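Local atomic coordinates of subtilase cytotoxin, subunit B (PDB entry 3DWA), a protein that forms the receptor-binding pentamer of an AB5 toxin and probably recognises cell-surface glycans, including a non-human one, to target host cells. Residues C[64-67]-C[68-72]. Sequence-based numbering, arbitrary orientation.
Sequences ALYF and YTTGQ
The C-terminal turn of helix 57-70, closed by an ST turn, joins Tyr66 and Phe67 to Thr70 and Gln72. Gly71, at a positive phi (73°) that glycine adopts readily, leaves the helix, yet its N-H reaches Phe67 O, N to O 3.0 Å; a bridging water donates to Phe67 O and Gln72 O. Chi1 of 66° sets the Thr70 hydroxyl between its N and carbonyl carbon, where OG1 accepts from Gln72 N (3.3 Å) while donating to Gln72 OE1 (2.7 Å). Threonine can do both and still turn methyl CG2 to the Tyr66 ring in an off-centre CH-pi contact, 4.1 Å from the centroid. The extended Gln72 side chain brings OE1 to the edge of the Phe67 ring, near its plane and 3.4 Å from CD1, where the partly positive C-H rim suits an oxygen; the amide plane stands 84° to the ring. Two residues earlier, Leu65 O is gripped twice, by Thr69 N and by Thr69 OG1 (2.7 Å), from opposite faces of its plane. Tyr66 OH is hydrogen-bonded to Thr69 OG1 of one neighbouring subunit, Thr69 OG1 and Tyr68 OH to Tyr66 OH and Gln72 OE1 of another, so this helix end helps build the pentamer. Inside, Ala64 and Phe67 pack on Leu100 of strand 96-102, and Phe67 and Tyr68 on Ile16 of strand 14-24, laying the helix across the sheet before strand 73-79.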
loop_
_atom_site.group_PDB
_atom_site.type_symbol
_atom_site.label_atom_id
_atom_site.label_comp_id
_atom_site.label_asym_id
_atom_site.label_seq_id
_atom_site.Cartn_x
_atom_site.Cartn_y
_atom_site.Cartn_z
ATOM N N ALA C 64 5.119 1.996 -11.163
ATOM C CA ALA C 64 5.735 3.250 -11.649
ATOM C C ALA C 64 6.272 4.154 -10.521
ATOM O O ALA C 64 7.364 4.732 -10.617
ATOM C CB ALA C 64 4.779 4.013 -12.530
ATOM N N LEU C 65 5.503 4.282 -9.454
ATOM C CA LEU C 65 5.945 5.038 -8.296
ATOM C C LEU C 65 7.155 4.403 -7.618
ATOM O O LEU C 65 8.118 5.129 -7.230
ATOM C CB LEU C 65 4.796 5.336 -7.302
ATOM C CG LEU C 65 5.186 6.238 -6.105
ATOM C CD1 LEU C 65 5.626 7.647 -6.575
ATOM C CD2 LEU C 65 4.092 6.402 -4.996
ATOM N N TYR C 66 7.144 3.077 -7.502
ATOM C CA TYR C 66 8.326 2.317 -7.068
ATOM C C TYR C 66 9.604 2.661 -7.890
ATOM O O TYR C 66 10.657 2.998 -7.337
ATOM C CB TYR C 66 8.040 0.802 -7.153
ATOM C CG TYR C 66 9.170 -0.045 -6.655
ATOM C CD1 TYR C 66 9.257 -0.388 -5.298
ATOM C CD2 TYR C 66 10.192 -0.479 -7.526
ATOM C CE1 TYR C 66 10.325 -1.197 -4.821
ATOM C CE2 TYR C 66 11.271 -1.250 -7.061
ATOM C CZ TYR C 66 11.325 -1.596 -5.709
ATOM O OH TYR C 66 12.356 -2.364 -5.245
ATOM N N PHE C 67 9.517 2.533 -9.212
ATOM C CA PHE C 67 10.646 2.749 -10.109
ATOM C C PHE C 67 11.079 4.221 -10.169
ATOM O O PHE C 67 12.254 4.539 -10.326
ATOM C CB PHE C 67 10.260 2.266 -11.526
ATOM C CG PHE C 67 10.255 0.792 -11.686
ATOM C CD1 PHE C 67 11.169 -0.015 -11.000
ATOM C CD2 PHE C 67 9.388 0.183 -12.590
ATOM C CE1 PHE C 67 11.202 -1.395 -11.208
ATOM C CE2 PHE C 67 9.415 -1.183 -12.778
ATOM C CZ PHE C 67 10.329 -1.980 -12.086
ATOM N N TYR C 68 10.127 5.138 -10.041
ATOM C CA TYR C 68 10.464 6.547 -9.826
ATOM C C TYR C 68 11.376 6.723 -8.588
ATOM O O TYR C 68 12.344 7.531 -8.609
ATOM C CB TYR C 68 9.201 7.404 -9.673
ATOM C CG TYR C 68 9.481 8.855 -9.316
ATOM C CD1 TYR C 68 9.983 9.762 -10.282
ATOM C CD2 TYR C 68 9.217 9.341 -8.030
ATOM C CE1 TYR C 68 10.241 11.106 -9.964
ATOM C CE2 TYR C 68 9.482 10.685 -7.710
ATOM C CZ TYR C 68 10.007 11.555 -8.691
ATOM O OH TYR C 68 10.277 12.877 -8.362
ATOM N N THR C 69 11.020 6.025 -7.505
ATOM C CA THR C 69 11.740 6.070 -6.239
ATOM C C THR C 69 13.151 5.484 -6.352
ATOM O O THR C 69 14.093 6.099 -5.851
ATOM C CB THR C 69 10.972 5.342 -5.112
ATOM O OG1 THR C 69 9.600 5.788 -5.082
ATOM C CG2 THR C 69 11.621 5.597 -3.742
ATOM N N THR C 70 13.301 4.298 -6.954
ATOM C CA THR C 70 14.619 3.680 -7.068
ATOM C C THR C 70 15.541 4.404 -8.091
ATOM O O THR C 70 16.764 4.365 -7.960
ATOM C CB THR C 70 14.575 2.179 -7.419
ATOM O OG1 THR C 70 14.052 2.019 -8.729
ATOM C CG2 THR C 70 13.751 1.330 -6.385
ATOM N N GLY C 71 14.948 5.039 -9.104
ATOM C CA GLY C 71 15.730 5.648 -10.172
ATOM C C GLY C 71 16.348 4.649 -11.136
ATOM O O GLY C 71 17.156 5.028 -11.983
ATOM N N GLN C 72 15.998 3.372 -10.972
ATOM C CA GLN C 72 16.365 2.242 -11.871
ATOM C C GLN C 72 16.000 2.449 -13.301
ATOM O O GLN C 72 14.919 2.982 -13.556
ATOM C CB GLN C 72 15.461 1.054 -11.560
ATOM C CG GLN C 72 15.958 0.190 -10.699
ATOM C CD GLN C 72 14.888 -0.852 -10.332
ATOM O OE1 GLN C 72 14.076 -0.646 -9.382
ATOM N NE2 GLN C 72 14.935 -1.996 -11.028
HETATM O O HOH W 1 13.043 4.785 -13.024
#